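Local coordinates for putative leucoanthocyanidin reductase 1 (Vitis vinifera, PDB 3I6I), which catalyses the NADPH-dependent reduction of leucoanthocyanidins in flavonoid biosynthesis, as a Rossmann-fold enzyme of the short-chain dehydrogenase/reductase class, at residues P129-P132 and G133-M136; G198-I201 and G202-M206; V250-D253 and D254-A258; A271-H274 and D275-K279. All blocks are in the same frame, centred on the assembly; numbering follows the deposited sequence.

Contact 1. Residues P129-P132 and G133-M136; sequences PVEP and GLNM
Glu131 reaches forward over the first turn of the helix that starts at Gly133 and touches Leu134 and Asn135. Its CB leads away from the turn, but CG stands beside the backbone N and the chain bends sharply at the next bond (chi2 -79°), which brings the carboxylate round. CD then lies 3.8 Å from Leu134 CB. OE1 takes a weak bond from Asn135 N, at 3.2 Å and far from straight, and also rests against Asn135 CB; OE2 passes Leu134 CD2 and forms a salt bridge with Arg138. Arg138 also holds Asn135 OD1, so the two side chains share one guanidinium.

This is the N-terminal end of helix 133-149 in the Rossmann-type domain, the helix that carries the NADPH-binding Lys140. Pro132, preceded by a cis peptide bond, sits at the N-cap, and its O is a second weak acceptor for Asn135 N. Firmer is the bond from Leu134 N to Val130 O, 3.1 Å long with an N-H...O angle of 147°. The Pro129 ring sets CG 3.9 Å from Gly133 C, while Pro129 O lies 3.3 Å from Leu134 CB. Helix 266-277 backs these residues: Asp275 touches Pro129, Ala271 touches Val130, and Val268 meets both Pro132 and Met136.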
loop_
_atom_site.group_PDB
_atom_site.type_symbol
_atom_site.label_atom_id
_atom_site.label_comp_id
_atom_site.label_asym_id
_atom_site.label_seq_id
_atom_site.Cartn_x
_atom_site.Cartn_y
_atom_site.Cartn_z
ATOM N N PRO A 129 -1.662 -16.202 2.971
ATOM C CA PRO A 129 -1.963 -16.005 4.382
ATOM C C PRO A 129 -3.085 -16.841 4.857
ATOM O O PRO A 129 -3.912 -17.291 4.070
ATOM C CB PRO A 129 -2.361 -14.536 4.464
ATOM C CG PRO A 129 -2.889 -14.242 3.071
ATOM C CD PRO A 129 -2.018 -15.011 2.177
ATOM N N VAL A 130 -3.151 -17.067 6.154
ATOM C CA VAL A 130 -4.347 -17.690 6.687
ATOM C C VAL A 130 -5.580 -16.792 6.612
ATOM O O VAL A 130 -5.476 -15.605 6.354
ATOM C CB VAL A 130 -4.137 -18.171 8.175
ATOM C CG1 VAL A 130 -2.968 -19.140 8.221
ATOM C CG2 VAL A 130 -3.937 -16.944 9.161
ATOM N N GLU A 131 -6.748 -17.377 6.863
ATOM C CA GLU A 131 -7.966 -16.572 6.921
ATOM C C GLU A 131 -7.909 -15.702 8.183
ATOM O O GLU A 131 -7.349 -16.121 9.188
ATOM C CB GLU A 131 -9.201 -17.440 6.947
ATOM C CG GLU A 131 -9.419 -18.255 5.673
ATOM C CD GLU A 131 -10.008 -17.443 4.537
ATOM O OE1 GLU A 131 -10.112 -16.197 4.680
ATOM O OE2 GLU A 131 -10.393 -18.053 3.485
ATOM N N PRO A 132 -8.527 -14.515 8.163
ATOM C CA PRO A 132 -9.268 -13.902 7.054
ATOM C C PRO A 132 -8.417 -12.997 6.134
ATOM O O PRO A 132 -8.962 -12.338 5.258
ATOM C CB PRO A 132 -10.354 -13.118 7.779
ATOM C CG PRO A 132 -9.659 -12.643 9.066
ATOM C CD PRO A 132 -8.706 -13.767 9.427
ATOM N N GLY A 133 -7.096 -12.968 6.312
ATOM C CA GLY A 133 -6.208 -12.293 5.371
ATOM C C GLY A 133 -6.443 -12.851 3.968
ATOM O O GLY A 133 -6.506 -12.090 2.989
ATOM N N LEU A 134 -6.612 -14.181 3.898
ATOM C CA LEU A 134 -6.771 -14.870 2.617
ATOM C C LEU A 134 -7.969 -14.358 1.841
ATOM O O LEU A 134 -7.888 -14.250 0.614
ATOM C CB LEU A 134 -6.860 -16.387 2.784
ATOM C CG LEU A 134 -6.759 -17.294 1.539
ATOM C CD1 LEU A 134 -5.510 -17.017 0.653
ATOM C CD2 LEU A 134 -6.852 -18.781 1.919
ATOM N N ASN A 135 -9.067 -14.080 2.535
ATOM C CA ASN A 135 -10.266 -13.549 1.843
ATOM C C ASN A 135 -9.998 -12.241 1.159
ATOM O O ASN A 135 -10.395 -12.055 0.015
ATOM C CB ASN A 135 -11.425 -13.405 2.816
ATOM C CG ASN A 135 -12.739 -13.175 2.099
ATOM O OD1 ASN A 135 -13.202 -14.038 1.369
ATOM N ND2 ASN A 135 -13.277 -11.989 2.224
ATOM N N MET A 136 -9.263 -11.347 1.831
ATOM C CA MET A 136 -8.855 -10.120 1.228
ATOM C C MET A 136 -8.010 -10.346 -0.024
ATOM O O MET A 136 -8.230 -9.677 -1.031
ATOM C CB MET A 136 -8.072 -9.233 2.207
ATOM C CG MET A 136 -7.868 -7.843 1.630
ATOM S SD MET A 136 -7.050 -6.699 2.746
ATOM C CE MET A 136 -8.084 -6.777 4.188
#

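Contact 2. Residues G198-I201 and G202-M206; sequences GTDI and GKFTM
Phe204 lays one edge of its ring along Asp200, one helical turn earlier, the two side chains running side by side in the same direction. CD2 of Phe204 lies 3.3 Å from Asp200 O, which sits near the ring plane, and CE2 of Phe204 reaches Asp200 OD1 at 3.8 Å. Carboxylate and ring are turned 54° against each other, so they do not stack. Both residues hold CG beside the backbone N (chi1 -77° in Asp200, -69° in Phe204), and this common setting keeps them abreast. An alanine in place of Phe204 is likely to leave the flank of Asp200 bare and Phe304, which stacks on the ring, without its aromatic partner.

The carboxylate has partners at both oxygens: OD2 accepts from the backbone N of Arg305, and a water lies 2.5 Å from OD1, a very short distance to be read with caution, and donates to it. That water in turn accepts from Lys203 NZ at 3.1 Å, bridging opposite charges that do not meet directly; the extended lysine also forms a salt bridge with Asp302. Further round the helix, Ile201 O is gripped twice by Thr205, by OG1 at 2.7 Å and by the backbone N at 3.0 Å, from opposite faces of the carbonyl plane. The threonine hydroxyl is thereby satisfied within its own helix.

The side chain of Ile201 is about 5 Å from the bound NADPH at the nearest atoms. Helix 198-208 follows directly on strand 193-196 and lies against helix 21-32, where Ile201 meets Ile22 and Met206 packs on Val26 and Ala29.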
loop_
_atom_site.group_PDB
_atom_site.type_symbol
_atom_site.label_atom_id
_atom_site.label_comp_id
_atom_site.label_asym_id
_atom_site.label_seq_id
_atom_site.Cartn_x
_atom_site.Cartn_y
_atom_site.Cartn_z
ATOM N N GLY A 198 6.160 5.914 4.190
ATOM C CA GLY A 198 5.002 6.437 3.469
ATOM C C GLY A 198 5.327 7.350 2.288
ATOM O O GLY A 198 4.769 7.205 1.187
ATOM N N THR A 199 6.193 8.324 2.510
ATOM C CA THR A 199 6.550 9.282 1.472
ATOM C C THR A 199 7.226 8.588 0.292
ATOM O O THR A 199 7.064 9.034 -0.847
ATOM C CB THR A 199 7.430 10.461 2.002
ATOM O OG1 THR A 199 8.636 9.957 2.590
ATOM C CG2 THR A 199 6.683 11.297 3.053
ATOM N N ASP A 200 7.996 7.532 0.563
ATOM C CA ASP A 200 8.627 6.726 -0.501
ATOM C C ASP A 200 7.604 5.834 -1.221
ATOM O O ASP A 200 7.698 5.621 -2.404
ATOM C CB ASP A 200 9.781 5.864 0.041
ATOM C CG ASP A 200 11.050 6.667 0.279
ATOM O OD1 ASP A 200 11.219 7.738 -0.346
ATOM O OD2 ASP A 200 11.889 6.221 1.100
ATOM N N ILE A 201 6.626 5.303 -0.510
ATOM C CA ILE A 201 5.564 4.569 -1.204
ATOM C C ILE A 201 4.882 5.511 -2.212
ATOM O O ILE A 201 4.653 5.136 -3.370
ATOM C CB ILE A 201 4.525 4.042 -0.239
ATOM C CG1 ILE A 201 5.139 3.011 0.702
ATOM C CG2 ILE A 201 3.301 3.411 -1.062
ATOM C CD1 ILE A 201 4.206 2.600 1.841
ATOM N N GLY A 202 4.580 6.749 -1.810
ATOM C CA GLY A 202 3.981 7.699 -2.745
ATOM C C GLY A 202 4.906 8.070 -3.899
ATOM O O GLY A 202 4.537 8.021 -5.071
ATOM N N LYS A 203 6.142 8.432 -3.576
ATOM C CA LYS A 203 7.063 8.940 -4.573
ATOM C C LYS A 203 7.313 7.901 -5.650
ATOM O O LYS A 203 7.210 8.182 -6.871
ATOM C CB LYS A 203 8.371 9.298 -3.884
ATOM C CG LYS A 203 9.484 9.772 -4.805
ATOM C CD LYS A 203 10.739 10.076 -3.943
ATOM C CE LYS A 203 12.025 9.957 -4.761
ATOM N NZ LYS A 203 13.240 10.291 -3.905
ATOM N N PHE A 204 7.639 6.694 -5.213
ATOM C CA PHE A 204 8.026 5.665 -6.159
ATOM C C PHE A 204 6.820 5.100 -6.890
ATOM O O PHE A 204 6.927 4.856 -8.062
ATOM C CB PHE A 204 8.920 4.609 -5.530
ATOM C CG PHE A 204 10.282 5.142 -5.183
ATOM C CD1 PHE A 204 11.190 5.436 -6.182
ATOM C CD2 PHE A 204 10.650 5.376 -3.866
ATOM C CE1 PHE A 204 12.427 5.947 -5.884
ATOM C CE2 PHE A 204 11.913 5.879 -3.561
ATOM C CZ PHE A 204 12.799 6.170 -4.555
ATOM N N THR A 205 5.666 4.982 -6.228
ATOM C CA THR A 205 4.453 4.655 -6.948
ATOM C C THR A 205 4.187 5.579 -8.137
ATOM O O THR A 205 3.861 5.113 -9.261
ATOM C CB THR A 205 3.229 4.652 -6.007
ATOM O OG1 THR A 205 3.337 3.577 -5.082
ATOM C CG2 THR A 205 1.891 4.510 -6.819
ATOM N N MET A 206 4.288 6.888 -7.920
ATOM C CA MET A 206 3.927 7.800 -8.966
ATOM C C MET A 206 4.930 7.731 -10.117
ATOM O O MET A 206 4.550 7.997 -11.249
ATOM C CB MET A 206 3.677 9.220 -8.424
ATOM C CG MET A 206 2.363 9.283 -7.599
ATOM S SD MET A 206 0.907 8.456 -8.393
ATOM C CE MET A 206 0.855 9.347 -9.913
HETATM O O HOH W 1 13.384 8.823 -1.140
#

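Contact 3. Residues V250-D253 and D254-A258; sequences VTED and DLLAA
Thr251 and Asp254 exchange bonds in both directions at the start of helix 252-260. Thr251 OG1 accepts from Asp254 N at 3.0 Å with an N-H...O angle of 159°, and Asp254 OD2 accepts from Thr251 N, also at 3.0 Å. The second donor comes from above the carboxylate plane, 46° out of it. The threonine hydroxyl stands between its own backbone N and carbonyl carbon (chi1 63°), a setting that turns it toward the amide of Asp254. Val250 closes the flank, its CG1 resting 3.8 Å from Asp254 CB and 4.1 Å from Leu255 CD2.

One turn on, Leu256 runs alongside Glu252 in the same direction, and its CD1 touches Glu252 CG at 3.8 Å. The same methyl also lies 3.8 Å from Asp253 OD1. The extended glutamate carries its OE2 to His274 of the following helix, which Leu256 touches as well. Shortening Leu256 to alanine would probably open a gap between Glu252, Val130 and His274, leaving the aliphatic part of the glutamate less firmly supported.

Leu255 points to another side, onto Tyr186 of strand 183-186 and Thr273 of helix 266-277. Backbone bonds from Leu255 N to Thr251 O and from Leu256 N to Glu252 O carry the helix forward. The reciprocal pairing of Thr251 and Asp254 is a capping box, which here satisfies a first-turn amide where strand 247-250 gives way to the helix.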
loop_
_atom_site.group_PDB
_atom_site.type_symbol
_atom_site.label_atom_id
_atom_site.label_comp_id
_atom_site.label_asym_id
_atom_site.label_seq_id
_atom_site.Cartn_x
_atom_site.Cartn_y
_atom_site.Cartn_z
ATOM N N VAL A 250 5.966 -13.557 21.004
ATOM C CA VAL A 250 4.584 -13.846 20.548
ATOM C C VAL A 250 4.745 -15.002 19.571
ATOM O O VAL A 250 5.458 -14.890 18.565
ATOM C CB VAL A 250 3.942 -12.592 19.918
ATOM C CG1 VAL A 250 2.653 -12.952 19.182
ATOM C CG2 VAL A 250 3.709 -11.518 20.932
ATOM N N THR A 251 4.142 -16.144 19.894
ATOM C CA THR A 251 4.312 -17.335 19.141
ATOM C C THR A 251 3.456 -17.319 17.850
ATOM O O THR A 251 2.497 -16.540 17.712
ATOM C CB THR A 251 3.917 -18.595 19.944
ATOM O OG1 THR A 251 2.521 -18.556 20.269
ATOM C CG2 THR A 251 4.784 -18.807 21.233
ATOM N N GLU A 252 3.788 -18.217 16.940
ATOM C CA GLU A 252 2.972 -18.459 15.750
ATOM C C GLU A 252 1.522 -18.795 16.174
ATOM O O GLU A 252 0.567 -18.307 15.595
ATOM C CB GLU A 252 3.531 -19.599 14.919
ATOM C CG GLU A 252 2.531 -20.196 13.934
ATOM C CD GLU A 252 3.194 -21.147 12.934
ATOM O OE1 GLU A 252 4.122 -21.845 13.370
ATOM O OE2 GLU A 252 2.771 -21.256 11.752
ATOM N N ASP A 253 1.371 -19.632 17.187
ATOM C CA ASP A 253 0.034 -20.049 17.585
ATOM C C ASP A 253 -0.773 -18.892 18.187
ATOM O O ASP A 253 -2.005 -18.843 18.010
ATOM C CB ASP A 253 0.073 -21.283 18.488
ATOM C CG ASP A 253 0.004 -22.614 17.674
ATOM O OD1 ASP A 253 0.153 -22.628 16.403
ATOM O OD2 ASP A 253 -0.213 -23.652 18.296
ATOM N N ASP A 254 -0.093 -17.976 18.890
ATOM C CA ASP A 254 -0.728 -16.713 19.338
ATOM C C ASP A 254 -1.358 -15.971 18.154
ATOM O O ASP A 254 -2.505 -15.566 18.197
ATOM C CB ASP A 254 0.252 -15.783 20.068
ATOM C CG ASP A 254 0.775 -16.349 21.425
ATOM O OD1 ASP A 254 0.080 -17.188 22.057
ATOM O OD2 ASP A 254 1.882 -15.898 21.892
ATOM N N LEU A 255 -0.598 -15.801 17.088
ATOM C CA LEU A 255 -1.106 -15.072 15.928
ATOM C C LEU A 255 -2.211 -15.857 15.228
ATOM O O LEU A 255 -3.165 -15.255 14.788
ATOM C CB LEU A 255 0.037 -14.758 14.977
ATOM C CG LEU A 255 1.149 -13.841 15.456
ATOM C CD1 LEU A 255 2.352 -13.858 14.409
ATOM C CD2 LEU A 255 0.610 -12.403 15.664
ATOM N N LEU A 256 -2.082 -17.176 15.118
ATOM C CA LEU A 256 -3.118 -17.971 14.485
ATOM C C LEU A 256 -4.400 -17.917 15.306
ATOM O O LEU A 256 -5.459 -17.865 14.737
ATOM C CB LEU A 256 -2.646 -19.413 14.257
ATOM C CG LEU A 256 -1.529 -19.560 13.225
ATOM C CD1 LEU A 256 -1.119 -21.053 13.137
ATOM C CD2 LEU A 256 -1.977 -19.042 11.849
ATOM N N ALA A 257 -4.284 -17.909 16.645
ATOM C CA ALA A 257 -5.482 -17.790 17.489
ATOM C C ALA A 257 -6.179 -16.475 17.182
ATOM O O ALA A 257 -7.393 -16.429 17.074
ATOM C CB ALA A 257 -5.094 -17.840 19.006
ATOM N N ALA A 258 -5.426 -15.403 17.098
ATOM C CA ALA A 258 -5.986 -14.058 16.893
ATOM C C ALA A 258 -6.677 -13.999 15.524
ATOM O O ALA A 258 -7.831 -13.537 15.392
ATOM C CB ALA A 258 -4.894 -12.996 16.974
#

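Contact 4. Residues A271-H274 and D275-K279; sequences AFTH and DIFIK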
loop_
_atom_site.group_PDB
_atom_site.type_symbol
_atom_site.label_atom_id
_atom_site.label_comp_id
_atom_site.label_asym_id
_atom_site.label_seq_id
_atom_site.Cartn_x
_atom_site.Cartn_y
_atom_site.Cartn_z
ATOM N N ALA A 271 -3.396 -12.235 10.623
ATOM C CA ALA A 271 -3.079 -13.157 9.530
ATOM C C ALA A 271 -1.888 -12.642 8.692
ATOM O O ALA A 271 -0.985 -13.391 8.358
ATOM C CB ALA A 271 -4.327 -13.322 8.656
ATOM N N PHE A 272 -1.873 -11.353 8.373
ATOM C CA PHE A 272 -0.733 -10.814 7.584
ATOM C C PHE A 272 0.573 -10.759 8.391
ATOM O O PHE A 272 1.634 -11.018 7.839
ATOM C CB PHE A 272 -1.055 -9.433 7.066
ATOM C CG PHE A 272 -2.203 -9.386 6.082
ATOM C CD1 PHE A 272 -2.490 -10.431 5.210
ATOM C CD2 PHE A 272 -2.990 -8.263 6.028
ATOM C CE1 PHE A 272 -3.553 -10.328 4.314
ATOM C CE2 PHE A 272 -4.023 -8.159 5.114
ATOM C CZ PHE A 272 -4.301 -9.201 4.267
ATOM N N THR A 273 0.475 -10.468 9.699
ATOM C CA THR A 273 1.642 -10.560 10.617
ATOM C C THR A 273 2.269 -11.958 10.586
ATOM O O THR A 273 3.497 -12.120 10.533
ATOM C CB THR A 273 1.246 -10.150 12.072
ATOM O OG1 THR A 273 0.695 -8.816 12.058
ATOM C CG2 THR A 273 2.483 -10.120 13.008
ATOM N N HIS A 274 1.441 -12.984 10.680
ATOM C CA HIS A 274 1.877 -14.372 10.575
ATOM C C HIS A 274 2.568 -14.641 9.235
ATOM O O HIS A 274 3.665 -15.218 9.176
ATOM C CB HIS A 274 0.685 -15.294 10.761
ATOM C CG HIS A 274 0.989 -16.741 10.595
ATOM N ND1 HIS A 274 0.741 -17.425 9.433
ATOM C CD2 HIS A 274 1.438 -17.657 11.484
ATOM C CE1 HIS A 274 1.096 -18.693 9.593
ATOM N NE2 HIS A 274 1.532 -18.852 10.832
ATOM N N ASP A 275 1.946 -14.210 8.151
ATOM C CA ASP A 275 2.502 -14.446 6.830
ATOM C C ASP A 275 3.903 -13.827 6.689
ATOM O O ASP A 275 4.814 -14.467 6.131
ATOM C CB ASP A 275 1.555 -13.934 5.738
ATOM C CG ASP A 275 1.665 -14.722 4.422
ATOM O OD1 ASP A 275 2.288 -15.852 4.334
ATOM O OD2 ASP A 275 1.098 -14.194 3.433
ATOM N N ILE A 276 4.040 -12.594 7.150
ATOM C CA ILE A 276 5.299 -11.855 7.063
ATOM C C ILE A 276 6.344 -12.419 7.977
ATOM O O ILE A 276 7.437 -12.760 7.503
ATOM C CB ILE A 276 5.126 -10.379 7.343
ATOM C CG1 ILE A 276 4.130 -9.700 6.397
ATOM C CG2 ILE A 276 6.497 -9.653 7.438
ATOM C CD1 ILE A 276 3.631 -8.333 6.933
ATOM N N PHE A 277 6.025 -12.494 9.275
ATOM C CA PHE A 277 7.046 -12.705 10.311
ATOM C C PHE A 277 7.248 -14.146 10.741
ATOM O O PHE A 277 8.260 -14.466 11.388
ATOM C CB PHE A 277 6.804 -11.784 11.484
ATOM C CG PHE A 277 6.960 -10.334 11.130
ATOM C CD1 PHE A 277 8.213 -9.802 10.836
ATOM C CD2 PHE A 277 5.878 -9.514 11.002
ATOM C CE1 PHE A 277 8.348 -8.492 10.466
ATOM C CE2 PHE A 277 6.007 -8.194 10.613
ATOM C CZ PHE A 277 7.254 -7.667 10.375
ATOM N N ILE A 278 6.305 -15.007 10.405
ATOM C CA ILE A 278 6.480 -16.449 10.570
ATOM C C ILE A 278 6.869 -17.113 9.250
ATOM O O ILE A 278 7.826 -17.878 9.205
ATOM C CB ILE A 278 5.245 -17.130 11.219
ATOM C CG1 ILE A 278 4.948 -16.516 12.595
ATOM C CG2 ILE A 278 5.377 -18.666 11.276
ATOM C CD1 ILE A 278 6.053 -16.535 13.662
ATOM N N LYS A 279 6.146 -16.826 8.168
ATOM C CA LYS A 279 6.328 -17.578 6.936
ATOM C C LYS A 279 7.258 -16.901 5.907
ATOM O O LYS A 279 7.596 -17.521 4.933
ATOM C CB LYS A 279 4.976 -17.899 6.294
ATOM C CG LYS A 279 4.068 -18.681 7.249
ATOM C CD LYS A 279 3.081 -19.547 6.564
ATOM C CE LYS A 279 2.015 -18.699 5.965
ATOM N NZ LYS A 279 1.049 -19.490 5.151
#
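The imidazole of His274 carries Ile278 and Lys279 on one and the same side, both crossing it at a slant. With CG anti to the backbone N (chi1 177°), the ring is carried outward from the helix, beside the residues of the next turn. The Ile278 approach is an off-centre CH-pi contact: CB of Ile278 lies 4.2 Å from the centroid of the His274 ring, 29° off its normal. CG2 of the isoleucine continues past His274 NE2. Lys279 passes the other end of the imidazole, its CD 3.7 Å from His274 CE1. A bend at chi3 (-73°) then carries its amine toward Asp275, with which it makes a long salt bridge, and on to the carbonyl of Asp128.

Thr273 and Phe277 also cross at an angle, CG2 of Thr273 meeting Phe277 CD2 at 4.0 Å, while Thr273 O lies at the ring edge near its plane. One face of this ring is covered by Ile276 CG2, centred 3.4 Å above it. Phe277 and Ile276 both reach Ala193 of strand 193-196, so this side of helix 266-277 packs on that strand, whereas Thr273 and Ile278 face Leu255 of helix 252-260.

His274 O accepts twice, from Ile278 N at 2.9 Å and from Lys279 N at 3.1 Å. With NE2 bonded to Glu252 OE2 and aliphatic groups against the ring, the imidazole is probably restrained in rotation; the bond to the glutamate probably places a proton on NE2, while the lysine amine near ND1 would tend to disfavour a second.

The contacts come in series along the chain, and contacts 1, 3 and 4 form one cluster. Contacts 3 and 4 lie on the successive helices 252-260 and 266-277, their centres about 10 Å apart, and are joined by the probable hydrogen bond of Glu252 with His274. Contact 1, about 11 Å from contact 4 between centres, sets the start of helix 133-149 against helix 266-277, while Val130 reaches Leu256 of contact 3. Contact 2 stands apart on helix 198-208, about 24 Å from contact 4 between centres. Helix 266-277 thus joins the regions of contacts 1 and 3 and, through Phe272, itself comes near the bound NADPH, which contacts 1 and 2 border through Met136 and Ile201.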